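Local coordinates for protein sensor histidine kinase (Rhodopseudomonas palustris, PDB 3VA9) that probably senses signals through this CHASE3 sensor domain and, as a membrane-bound histidine kinase, transfers phosphate from ATP to a protein histidine, at residues A56-R68 / I81-A93. Numbering follows the deposited sequence.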
loop_
_atom_site.group_PDB
_atom_site.type_symbol
_atom_site.label_atom_id
_atom_site.label_comp_id
_atom_site.label_asym_id
_atom_site.label_seq_id
_atom_site.Cartn_x
_atom_site.Cartn_y
_atom_site.Cartn_z
ATOM N N ALA A 56 7.764 -5.697 -2.629
ATOM C CA ALA A 56 6.438 -5.340 -2.145
ATOM C C ALA A 56 5.855 -4.165 -2.947
ATOM O O ALA A 56 4.680 -4.172 -3.310
ATOM C CB ALA A 56 6.483 -5.014 -0.650
ATOM N N ARG A 57 6.680 -3.168 -3.235
ATOM C CA ARG A 57 6.252 -2.045 -4.069
ATOM C C ARG A 57 5.821 -2.500 -5.471
ATOM O O ARG A 57 4.796 -2.063 -5.991
ATOM C CB ARG A 57 7.369 -1.006 -4.180
ATOM C CG ARG A 57 6.974 0.238 -4.952
ATOM C CD ARG A 57 8.205 0.950 -5.476
ATOM N NE ARG A 57 8.906 0.124 -6.456
ATOM C CZ ARG A 57 10.158 0.326 -6.849
ATOM N NH1 ARG A 57 10.861 1.326 -6.331
ATOM N NH2 ARG A 57 10.713 -0.476 -7.752
ATOM N N ASP A 58 6.609 -3.375 -6.081
ATOM C CA ASP A 58 6.265 -3.903 -7.401
ATOM C C ASP A 58 4.992 -4.761 -7.342
ATOM O O ASP A 58 4.123 -4.669 -8.213
ATOM C CB ASP A 58 7.427 -4.720 -7.974
ATOM C CG ASP A 58 8.629 -3.857 -8.344
ATOM O OD1 ASP A 58 8.465 -2.630 -8.480
ATOM O OD2 ASP A 58 9.739 -4.406 -8.512
ATOM N N ALA A 59 4.882 -5.580 -6.299
ATOM C CA ALA A 59 3.734 -6.463 -6.132
ATOM C C ALA A 59 2.456 -5.658 -5.887
ATOM O O ALA A 59 1.385 -5.990 -6.401
ATOM C CB ALA A 59 3.985 -7.460 -4.997
ATOM N N LEU A 60 2.577 -4.589 -5.114
ATOM C CA LEU A 60 1.449 -3.695 -4.876
ATOM C C LEU A 60 0.908 -3.123 -6.185
ATOM O O LEU A 60 -0.298 -3.174 -6.450
ATOM C CB LEU A 60 1.872 -2.558 -3.952
ATOM C CG LEU A 60 0.840 -1.488 -3.578
ATOM C CD1 LEU A 60 -0.436 -2.091 -3.012
ATOM C CD2 LEU A 60 1.450 -0.491 -2.590
ATOM N N ALA A 61 1.803 -2.564 -6.991
ATOM C CA ALA A 61 1.413 -2.004 -8.278
ATOM C C ALA A 61 0.698 -3.066 -9.126
ATOM O O ALA A 61 -0.384 -2.815 -9.655
ATOM C CB ALA A 61 2.634 -1.444 -9.011
ATOM N N ALA A 62 1.290 -4.256 -9.220
ATOM C CA ALA A 62 0.703 -5.345 -10.005
ATOM C C ALA A 62 -0.657 -5.789 -9.460
ATOM O O ALA A 62 -1.583 -6.042 -10.225
ATOM C CB ALA A 62 1.656 -6.523 -10.082
ATOM N N ARG A 63 -0.775 -5.872 -8.138
ATOM C CA ARG A 63 -2.035 -6.266 -7.506
ATOM C C ARG A 63 -3.119 -5.201 -7.639
ATOM O O ARG A 63 -4.301 -5.528 -7.774
ATOM C CB ARG A 63 -1.806 -6.628 -6.041
ATOM C CG ARG A 63 -0.998 -7.895 -5.883
ATOM C CD ARG A 63 -0.543 -8.129 -4.462
ATOM N NE ARG A 63 0.418 -9.231 -4.411
ATOM C CZ ARG A 63 1.055 -9.624 -3.313
ATOM N NH1 ARG A 63 0.841 -9.008 -2.157
ATOM N NH2 ARG A 63 1.911 -10.632 -3.375
ATOM N N LEU A 64 -2.718 -3.931 -7.599
ATOM C CA LEU A 64 -3.650 -2.837 -7.858
ATOM C C LEU A 64 -4.144 -2.859 -9.308
ATOM O O LEU A 64 -5.335 -2.671 -9.555
ATOM C CB LEU A 64 -3.025 -1.476 -7.523
ATOM C CG LEU A 64 -2.861 -1.173 -6.026
ATOM C CD1 LEU A 64 -1.836 -0.077 -5.777
ATOM C CD2 LEU A 64 -4.194 -0.832 -5.373
ATOM N N ASP A 65 -3.227 -3.076 -10.256
ATOM C CA ASP A 65 -3.583 -3.150 -11.682
ATOM C C ASP A 65 -4.610 -4.263 -11.926
ATOM O O ASP A 65 -5.555 -4.099 -12.699
ATOM C CB ASP A 65 -2.352 -3.432 -12.558
ATOM C CG ASP A 65 -1.314 -2.321 -12.526
ATOM O OD1 ASP A 65 -1.647 -1.168 -12.167
ATOM O OD2 ASP A 65 -0.149 -2.615 -12.889
ATOM N N GLY A 66 -4.402 -5.399 -11.267
ATOM C CA GLY A 66 -5.259 -6.561 -11.425
ATOM C C GLY A 66 -6.595 -6.477 -10.710
ATOM O O GLY A 66 -7.606 -6.957 -11.213
ATOM N N LEU A 67 -6.601 -5.886 -9.520
ATOM C CA LEU A 67 -7.844 -5.666 -8.801
ATOM C C LEU A 67 -8.728 -4.788 -9.663
ATOM O O LEU A 67 -9.936 -5.005 -9.770
ATOM C CB LEU A 67 -7.572 -4.970 -7.469
ATOM C CG LEU A 67 -8.786 -4.478 -6.683
ATOM C CD1 LEU A 67 -9.631 -5.651 -6.200
ATOM C CD2 LEU A 67 -8.342 -3.610 -5.516
ATOM N N ARG A 68 -8.105 -3.797 -10.290
ATOM C CA ARG A 68 -8.819 -2.858 -11.142
ATOM C C ARG A 68 -9.463 -3.578 -12.321
ATOM O O ARG A 68 -10.500 -3.152 -12.831
ATOM C CB ARG A 68 -7.879 -1.760 -11.638
ATOM C CG ARG A 68 -8.533 -0.806 -12.627
ATOM C CD ARG A 68 -7.572 0.263 -13.111
ATOM N NE ARG A 68 -8.232 1.209 -14.010
ATOM C CZ ARG A 68 -8.883 2.297 -13.608
ATOM N NH1 ARG A 68 -8.964 2.580 -12.316
ATOM N NH2 ARG A 68 -9.456 3.097 -14.496
ATOM N N ILE A 81 -11.361 2.172 -5.961
ATOM C CA ILE A 81 -10.016 1.710 -6.244
ATOM C C ILE A 81 -9.139 2.887 -6.687
ATOM O O ILE A 81 -7.980 3.001 -6.275
ATOM C CB ILE A 81 -9.996 0.554 -7.267
ATOM C CG1 ILE A 81 -8.767 -0.327 -7.042
ATOM C CG2 ILE A 81 -10.013 1.072 -8.682
ATOM C CD1 ILE A 81 -8.547 -1.337 -8.135
ATOM N N ASP A 82 -9.705 3.780 -7.499
ATOM C CA ASP A 82 -9.004 5.003 -7.868
ATOM C C ASP A 82 -8.540 5.721 -6.615
ATOM O O ASP A 82 -7.387 6.141 -6.517
ATOM C CB ASP A 82 -9.909 5.931 -8.675
ATOM C CG ASP A 82 -10.062 5.488 -10.105
ATOM O OD1 ASP A 82 -9.223 4.685 -10.561
ATOM O OD2 ASP A 82 -11.019 5.948 -10.769
ATOM N N GLU A 83 -9.449 5.849 -5.656
ATOM C CA GLU A 83 -9.154 6.527 -4.397
ATOM C C GLU A 83 -8.053 5.836 -3.589
ATOM O O GLU A 83 -7.106 6.491 -3.144
ATOM C CB GLU A 83 -10.438 6.709 -3.581
ATOM C CG GLU A 83 -11.356 7.767 -4.188
ATOM C CD GLU A 83 -12.838 7.478 -4.002
ATOM O OE1 GLU A 83 -13.199 6.684 -3.106
ATOM O OE2 GLU A 83 -13.645 8.061 -4.760
ATOM N N LEU A 84 -8.170 4.521 -3.416
ATOM C CA LEU A 84 -7.125 3.740 -2.748
ATOM C C LEU A 84 -5.764 3.988 -3.409
ATOM O O LEU A 84 -4.766 4.249 -2.735
ATOM C CB LEU A 84 -7.453 2.243 -2.796
ATOM C CG LEU A 84 -6.339 1.321 -2.285
ATOM C CD1 LEU A 84 -6.142 1.508 -0.792
ATOM C CD2 LEU A 84 -6.629 -0.144 -2.605
ATOM N N ARG A 85 -5.748 3.919 -4.738
ATOM C CA ARG A 85 -4.526 4.077 -5.523
ATOM C C ARG A 85 -3.846 5.423 -5.318
ATOM O O ARG A 85 -2.617 5.501 -5.255
ATOM C CB ARG A 85 -4.828 3.901 -7.009
ATOM C CG ARG A 85 -3.588 3.969 -7.865
ATOM C CD ARG A 85 -3.290 2.602 -8.442
ATOM N NE ARG A 85 -1.873 2.404 -8.720
ATOM C CZ ARG A 85 -1.421 1.561 -9.642
ATOM N NH1 ARG A 85 -2.282 0.863 -10.375
ATOM N NH2 ARG A 85 -0.116 1.421 -9.834
ATOM N N LEU A 86 -4.647 6.484 -5.241
ATOM C CA LEU A 86 -4.130 7.800 -4.897
ATOM C C LEU A 86 -3.395 7.724 -3.563
ATOM O O LEU A 86 -2.269 8.216 -3.426
ATOM C CB LEU A 86 -5.266 8.831 -4.805
ATOM C CG LEU A 86 -4.882 10.243 -4.320
ATOM C CD1 LEU A 86 -3.825 10.861 -5.231
ATOM C CD2 LEU A 86 -6.098 11.159 -4.231
ATOM N N LEU A 87 -4.050 7.108 -2.585
ATOM C CA LEU A 87 -3.507 6.999 -1.234
ATOM C C LEU A 87 -2.245 6.139 -1.218
ATOM O O LEU A 87 -1.263 6.494 -0.573
ATOM C CB LEU A 87 -4.565 6.429 -0.274
ATOM C CG LEU A 87 -5.783 7.317 0.054
ATOM C CD1 LEU A 87 -6.873 6.544 0.793
ATOM C CD2 LEU A 87 -5.386 8.555 0.848
ATOM N N THR A 88 -2.260 5.016 -1.935
ATOM C CA THR A 88 -1.087 4.136 -1.960
ATOM C C THR A 88 0.083 4.762 -2.734
ATOM O O THR A 88 1.237 4.560 -2.371
ATOM C CB THR A 88 -1.405 2.699 -2.472
ATOM O OG1 THR A 88 -1.876 2.747 -3.821
ATOM C CG2 THR A 88 -2.458 2.038 -1.608
ATOM N N ASP A 89 -0.215 5.529 -3.786
ATOM C CA ASP A 89 0.825 6.284 -4.492
ATOM C C ASP A 89 1.512 7.337 -3.597
ATOM O O ASP A 89 2.737 7.475 -3.606
ATOM C CB ASP A 89 0.268 6.944 -5.770
ATOM C CG ASP A 89 0.209 5.987 -6.970
ATOM O OD1 ASP A 89 0.459 4.769 -6.814
ATOM O OD2 ASP A 89 -0.095 6.463 -8.085
ATOM N N MET A 90 0.729 8.084 -2.826
ATOM C CA MET A 90 1.311 9.044 -1.891
ATOM C C MET A 90 2.142 8.335 -0.811
ATOM O O MET A 90 3.199 8.809 -0.429
ATOM C CB MET A 90 0.222 9.902 -1.243
ATOM C CG MET A 90 -0.649 10.679 -2.235
ATOM S SD MET A 90 -2.059 11.492 -1.435
ATOM C CE MET A 90 -1.189 12.525 -0.268
ATOM N N ARG A 91 1.652 7.203 -0.322
ATOM C CA ARG A 91 2.351 6.456 0.723
ATOM C C ARG A 91 3.668 5.886 0.198
ATOM O O ARG A 91 4.716 6.036 0.831
ATOM C CB ARG A 91 1.467 5.333 1.280
ATOM C CG ARG A 91 2.112 4.551 2.431
ATOM C CD ARG A 91 2.678 5.501 3.503
ATOM N NE ARG A 91 3.104 4.782 4.704
ATOM C CZ ARG A 91 3.934 5.269 5.620
ATOM N NH1 ARG A 91 4.432 6.488 5.483
ATOM N NH2 ARG A 91 4.264 4.536 6.679
ATOM N N MET A 92 3.615 5.241 -0.964
ATOM C CA MET A 92 4.832 4.730 -1.601
ATOM C C MET A 92 5.874 5.816 -1.869
ATOM O O MET A 92 7.066 5.577 -1.739
ATOM C CB MET A 92 4.509 3.973 -2.895
ATOM C CG MET A 92 3.740 2.664 -2.668
ATOM S SD MET A 92 4.562 1.493 -1.551
ATOM C CE MET A 92 3.469 1.553 -0.133
ATOM N N ALA A 93 5.429 7.014 -2.237
ATOM C CA ALA A 93 6.358 8.119 -2.457
ATOM C C ALA A 93 7.013 8.519 -1.145
ATOM O O ALA A 93 8.177 8.889 -1.118
ATOM C CB ALA A 93 5.654 9.320 -3.098
#
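Leu64 and Arg85 lie level with each other where helix 56-68 runs antiparallel to helix 81-93, the axes of these segments 169° apart in direction and 10.9 Å apart at closest approach. The centre of the contact is mainly apolar. Ile81 presses its CD1 against both Leu67 and the backbone of Arg68; CD1 sits 3.5 Å from Leu67 CG and 3.3 Å from Arg68 N, a tight fit. That reach follows from CG1 standing anti to the backbone N, with chi2 extending the branch further. One turn along, Leu64 divides its two methyls: CD2 meets Leu84 CD2, whereas CD1 lies 3.4 Å from Thr88 OG1. At the other end Leu60 and Met92 meet tip to tip, with Leu60 CD2 3.8 Å from Met92 CE and the bent methionine chain also bringing SD against that methyl.

Charged pairs line one side of this seam. Arg85 lays one guanidinium face over Leu64 CB and donates from NH1 to Asp65 OD1 at 2.8 Å; the N-H...O angle of 166° makes the bond nearly straight, and the acceptor lies in the guanidinium plane. Asp89 OD1 makes a long salt bridge to Arg85 NE, so carboxylates of both helices probably steady its orientation. Arg68, extended from CG to NE, gives NH1 to Asp82 OD1 at 2.8 Å, but the bond is bent (135°), and the arginine is poorly ordered.

Leu60, Leu64 and Leu67 also touch Ile27 of helix 18-44, while Leu84 packs on helix 121-142. An apolar seam with salt bridges along its outer side thus joins two antiparallel helices of the four-helix bundle that forms this CHASE3 sensor domain.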